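Local coordinates for DNA processing protein DprA (Streptococcus pneumoniae, PDB 3UQZ), which binds single-stranded DNA cooperatively during natural transformation, protects it from nucleases and, as a dimer, loads the RecA recombinase onto it, at the interface of chains A and B. Residues are numbered along the deposited sequence; one frame, centred on the assembly and turned at random. Chains: chain A/B, DNA processing protein DprA.

Contact 1 and contact 2 are neighbouring patches of one two-fold dimer interface, their C-alpha centres about 13 Å apart and both including A:Pro248. In contact 1 helix 257-264 of chain A meets strand 268-269 and the loop after it in chain B. Contact 2 places the loop residue B:Ile251 against helix 119-130 and the segments around A:Ile247 and A:Thr271 in chain A. Symmetry exchanges the roles, and the proline-histidine packing occurs in both directions. Contact 1 brings polar bonds and contact 2 an apolar plug, together joining the subunits into the dimer needed for RecA loading.

Contact 1: the interface of chains A and B. Residues chain A 248, 251, 260, 263-264, 269; chain B 248, 269-271, 275.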
loop_
_atom_site.group_PDB
_atom_site.type_symbol
_atom_site.label_atom_id
_atom_site.label_comp_id
_atom_site.label_asym_id
_atom_site.label_seq_id
_atom_site.Cartn_x
_atom_site.Cartn_y
_atom_site.Cartn_z
ATOM N N PRO A 248 6.216 0.190 1.833
ATOM C CA PRO A 248 5.874 -1.122 1.255
ATOM C C PRO A 248 7.100 -1.934 0.843
ATOM O O PRO A 248 8.219 -1.421 0.810
ATOM C CB PRO A 248 5.004 -0.763 0.045
ATOM C CG PRO A 248 5.486 0.586 -0.374
ATOM C CD PRO A 248 6.003 1.284 0.857
ATOM N N ILE A 251 5.707 -8.857 -1.734
ATOM C CA ILE A 251 4.605 -9.626 -1.134
ATOM C C ILE A 251 5.019 -11.090 -0.929
ATOM O O ILE A 251 4.257 -11.886 -0.363
ATOM C CB ILE A 251 3.273 -9.482 -1.922
ATOM C CG1 ILE A 251 3.390 -9.984 -3.380
ATOM C CG2 ILE A 251 2.737 -8.059 -1.835
ATOM C CD1 ILE A 251 2.292 -10.927 -3.766
ATOM N N HIS A 260 1.784 -3.810 4.961
ATOM C CA HIS A 260 0.734 -3.981 3.964
ATOM C C HIS A 260 -0.632 -4.042 4.614
ATOM O O HIS A 260 -1.556 -3.392 4.126
ATOM C CB HIS A 260 1.016 -5.208 3.084
ATOM C CG HIS A 260 2.254 -5.083 2.246
ATOM N ND1 HIS A 260 2.861 -6.197 1.704
ATOM C CD2 HIS A 260 2.963 -3.982 1.892
ATOM C CE1 HIS A 260 3.910 -5.744 1.036
ATOM N NE2 HIS A 260 4.017 -4.419 1.126
ATOM N N ILE A 263 -1.547 -0.449 5.824
ATOM C CA ILE A 263 -1.960 0.382 4.682
ATOM C C ILE A 263 -3.417 0.062 4.316
ATOM O O ILE A 263 -4.211 0.982 4.111
ATOM C CB ILE A 263 -0.989 0.265 3.474
ATOM C CG1 ILE A 263 0.369 0.892 3.809
ATOM C CG2 ILE A 263 -1.585 0.897 2.206
ATOM C CD1 ILE A 263 1.535 0.394 2.959
ATOM N N GLN A 264 -3.770 -1.238 4.291
ATOM C CA GLN A 264 -5.127 -1.708 3.995
ATOM C C GLN A 264 -6.105 -1.162 5.032
ATOM O O GLN A 264 -7.203 -0.746 4.670
ATOM C CB GLN A 264 -5.184 -3.241 3.960
ATOM C CG GLN A 264 -4.491 -3.849 2.747
ATOM C CD GLN A 264 -4.441 -5.362 2.771
ATOM O OE1 GLN A 264 -4.391 -6.015 3.826
ATOM N NE2 GLN A 264 -4.376 -5.951 1.593
ATOM N N LEU A 269 0.743 4.984 2.834
ATOM C CA LEU A 269 1.840 4.320 2.134
ATOM C C LEU A 269 2.849 5.413 1.811
ATOM O O LEU A 269 2.465 6.438 1.240
ATOM C CB LEU A 269 1.343 3.637 0.832
ATOM C CG LEU A 269 2.366 2.765 0.064
ATOM C CD1 LEU A 269 1.673 1.671 -0.698
ATOM C CD2 LEU A 269 3.208 3.585 -0.891
ATOM N N PRO B 248 2.124 -4.257 -4.225
ATOM C CA PRO B 248 3.273 -3.408 -3.876
ATOM C C PRO B 248 4.620 -4.066 -4.153
ATOM O O PRO B 248 4.694 -5.275 -4.400
ATOM C CB PRO B 248 3.068 -3.127 -2.389
ATOM C CG PRO B 248 2.325 -4.278 -1.887
ATOM C CD PRO B 248 1.493 -4.824 -3.018
ATOM N N LEU B 269 -4.514 -2.032 -2.017
ATOM C CA LEU B 269 -3.227 -2.730 -1.947
ATOM C C LEU B 269 -3.581 -4.204 -1.769
ATOM O O LEU B 269 -4.381 -4.545 -0.886
ATOM C CB LEU B 269 -2.392 -2.232 -0.746
ATOM C CG LEU B 269 -0.952 -2.776 -0.613
ATOM C CD1 LEU B 269 -0.052 -1.784 0.063
ATOM C CD2 LEU B 269 -0.908 -4.088 0.138
ATOM N N VAL B 270 -3.021 -5.072 -2.612
ATOM C CA VAL B 270 -3.299 -6.515 -2.534
ATOM C C VAL B 270 -2.021 -7.340 -2.322
ATOM O O VAL B 270 -0.973 -7.028 -2.900
ATOM C CB VAL B 270 -4.220 -7.066 -3.673
ATOM C CG1 VAL B 270 -5.607 -6.437 -3.620
ATOM C CG2 VAL B 270 -3.600 -6.892 -5.061
ATOM N N THR B 271 -2.113 -8.369 -1.462
ATOM C CA THR B 271 -1.000 -9.271 -1.134
ATOM C C THR B 271 -1.311 -10.720 -1.535
ATOM O O THR B 271 -0.389 -11.531 -1.642
ATOM C CB THR B 271 -0.627 -9.173 0.356
ATOM O OG1 THR B 271 -1.706 -9.675 1.150
ATOM C CG2 THR B 271 -0.262 -7.761 0.774
ATOM N N ASP B 275 -7.325 -11.175 -0.973
ATOM C CA ASP B 275 -7.433 -9.714 -0.858
ATOM C C ASP B 275 -8.276 -9.163 -2.007
ATOM O O ASP B 275 -9.075 -8.253 -1.790
ATOM C CB ASP B 275 -6.042 -9.051 -0.856
ATOM C CG ASP B 275 -5.276 -9.093 0.458
ATOM O OD1 ASP B 275 -5.869 -9.496 1.482
ATOM O OD2 ASP B 275 -4.097 -8.687 0.469
#
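A:Gln264, at the end of helix 257-264, reaches across the two-fold dimer interface to the backbone of B:Leu269 and the carboxylate of B:Asp275. From CB its chain runs extended, CG anti to the carbonyl carbon (chi1 -71°). A:Gln264 CG passes 3.7 Å from B:Leu269 O, and the terminal amide carries the polar grip. A:Gln264 NE2 donates to B:Leu269 O at 2.8 Å, almost straight at the hydrogen (173°), though the donor stands above that carbonyl plane. The same A:Gln264 NE2 donates to B:Asp275 OD2 at 3.0 Å. Both acceptors lie in the amide plane, which fixes its rotation, whereas the carboxylate is turned 75° against it and met from above. On its own side B:Asp275 OD2 also accepts from B:Thr271 N, through its anti lone pair, and from B:Thr271 OG1; three donors thus hold this oxygen and should stabilise its negative charge.

Beside this polar group, B:Pro248 CG sits over one face of the A:His260 ring, offset toward the rim, 3.7 Å from its centroid. B:Leu269 CD2 and B:Thr271 CG2 pack on A:His260 CB. The other branch of B:Leu269 turns to A:Ile263 and toward the symmetry axis, where the two leucines cross at about a right angle, A:Leu269 CD1 to B:Leu269 CD1 at 3.9 Å.

Contact 2: the interface of chains A and B. Residues chain A 124, 127-128, 247-248, 270-271; chain B 251-252, 260.
The backbone of B:Ile251 and B:Leu252 is a loop segment that faces helix 119-130 of chain A, while A:Ile247 is more extended (psi 121°) and A:Thr271 lies in the loop between strand 268-269 and helix 273-279. B:Ile251 is the plug of this patch, burying 114 Å² between the helix and the segments carrying A:Ile247 and A:Thr271. With CG1 between the backbone N and the carbonyl carbon (chi1 61°), the longer branch is carried to A:Ile247 and helix 119-130, while CG2, anti to the carbonyl carbon, meets A:Pro248. Along the longer branch B:Ile251 CG1 lies 3.9 Å from A:Ile247 CG2, and CD1 ends near A:Val128 CG2 and the aliphatic stem of A:Lys127. The same methyl, B:Ile251 CD1, lies 3.3 Å from A:Thr271 O, an approach without a polar bond. On the shorter branch B:Ile251 CG2 packs on A:Pro248 CD at 3.7 Å, the two side chains crossing at about a right angle.

A:Lys127 runs extended to CE and then bends at chi4 (-82°), turning NZ back to its own chain. There A:Lys127 NZ donates to A:Thr271 O at 3.0 Å, tying helix 119-130 to the loop that lines this pocket. At the outer side of the plug, B:Leu252 CD1 rests 3.8 Å from A:Ser124 OG. At the opposite end, A:Pro248 CG lies over one face of the B:His260 ring, shifted toward its rim, and the A:Thr271 methyl CG2 approaches B:His260 CB and ND1. Carbon packing carries this patch; the polar bond here, from A:Lys127, stays within chain A.

In the Rossmann-fold part of DprA, the receiving wall joins helix 119-130, the loop following strand 243-246 and the segment between strand 268-269 and helix 273-279, whereas the entering residues come from the loop before helix 257-264 and from that helix itself.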
loop_
_atom_site.group_PDB
_atom_site.type_symbol
_atom_site.label_atom_id
_atom_site.label_comp_id
_atom_site.label_asym_id
_atom_site.label_seq_id
_atom_site.Cartn_x
_atom_site.Cartn_y
_atom_site.Cartn_z
ATOM N N SER A 124 15.714 1.244 2.668
ATOM C CA SER A 124 14.405 1.893 2.529
ATOM C C SER A 124 14.249 2.964 3.604
ATOM O O SER A 124 13.849 4.083 3.294
ATOM C CB SER A 124 13.274 0.873 2.661
ATOM O OG SER A 124 13.445 -0.202 1.757
ATOM N N LYS A 127 16.685 5.898 2.975
ATOM C CA LYS A 127 16.182 6.719 1.875
ATOM C C LYS A 127 15.071 7.663 2.368
ATOM O O LYS A 127 15.144 8.864 2.094
ATOM C CB LYS A 127 15.699 5.830 0.710
ATOM C CG LYS A 127 15.281 6.590 -0.550
ATOM C CD LYS A 127 14.720 5.646 -1.602
ATOM C CE LYS A 127 14.186 6.350 -2.828
ATOM N NZ LYS A 127 12.811 6.867 -2.608
ATOM N N VAL A 128 14.068 7.127 3.101
ATOM C CA VAL A 128 12.967 7.908 3.677
ATOM C C VAL A 128 13.507 8.983 4.655
ATOM O O VAL A 128 13.100 10.140 4.554
ATOM C CB VAL A 128 11.852 7.019 4.301
ATOM C CG1 VAL A 128 10.762 7.862 4.981
ATOM C CG2 VAL A 128 11.237 6.100 3.249
ATOM N N ILE A 247 6.150 1.833 4.881
ATOM C CA ILE A 247 7.006 1.639 3.711
ATOM C C ILE A 247 6.661 0.262 3.115
ATOM O O ILE A 247 6.777 -0.743 3.829
ATOM C CB ILE A 247 8.524 1.769 4.057
ATOM C CG1 ILE A 247 8.862 3.173 4.626
ATOM C CG2 ILE A 247 9.397 1.443 2.827
ATOM C CD1 ILE A 247 10.169 3.247 5.434
ATOM N N PRO A 248 6.216 0.190 1.833
ATOM C CA PRO A 248 5.874 -1.122 1.255
ATOM C C PRO A 248 7.100 -1.934 0.843
ATOM O O PRO A 248 8.219 -1.421 0.810
ATOM C CB PRO A 248 5.004 -0.763 0.045
ATOM C CG PRO A 248 5.486 0.586 -0.374
ATOM C CD PRO A 248 6.003 1.284 0.857
ATOM N N VAL A 270 4.125 5.208 2.175
ATOM C CA VAL A 270 5.178 6.202 1.920
ATOM C C VAL A 270 6.328 5.628 1.088
ATOM O O VAL A 270 6.715 4.478 1.284
ATOM C CB VAL A 270 5.656 6.985 3.190
ATOM C CG1 VAL A 270 4.523 7.823 3.789
ATOM C CG2 VAL A 270 6.275 6.064 4.245
ATOM N N THR A 271 6.856 6.424 0.146
ATOM C CA THR A 271 7.955 6.032 -0.759
ATOM C C THR A 271 9.184 6.924 -0.575
ATOM O O THR A 271 10.275 6.573 -1.029
ATOM C CB THR A 271 7.485 6.026 -2.236
ATOM O OG1 THR A 271 7.203 7.360 -2.650
ATOM C CG2 THR A 271 6.256 5.150 -2.466
ATOM N N ILE B 251 10.628 0.226 -2.765
ATOM C CA ILE B 251 10.592 1.657 -3.053
ATOM C C ILE B 251 11.937 2.100 -3.624
ATOM O O ILE B 251 12.098 3.261 -4.010
ATOM C CB ILE B 251 10.139 2.509 -1.827
ATOM C CG1 ILE B 251 11.080 2.372 -0.616
ATOM C CG2 ILE B 251 8.707 2.203 -1.434
ATOM C CD1 ILE B 251 11.508 3.681 -0.021
ATOM N N LEU B 252 12.904 1.161 -3.672
ATOM C CA LEU B 252 14.278 1.388 -4.130
ATOM C C LEU B 252 14.461 1.232 -5.640
ATOM O O LEU B 252 15.075 2.103 -6.251
ATOM C CB LEU B 252 15.270 0.469 -3.378
ATOM C CG LEU B 252 15.226 0.475 -1.851
ATOM C CD1 LEU B 252 15.626 -0.874 -1.294
ATOM C CD2 LEU B 252 16.097 1.578 -1.277
ATOM N N HIS B 260 2.329 2.153 -6.321
ATOM C CA HIS B 260 2.379 2.904 -5.073
ATOM C C HIS B 260 1.599 4.199 -5.182
ATOM O O HIS B 260 0.849 4.525 -4.261
ATOM C CB HIS B 260 3.831 3.138 -4.637
ATOM C CG HIS B 260 4.584 1.881 -4.317
ATOM N ND1 HIS B 260 5.964 1.863 -4.297
ATOM C CD2 HIS B 260 4.123 0.638 -4.023
ATOM C CE1 HIS B 260 6.298 0.622 -3.988
ATOM N NE2 HIS B 260 5.221 -0.150 -3.816
#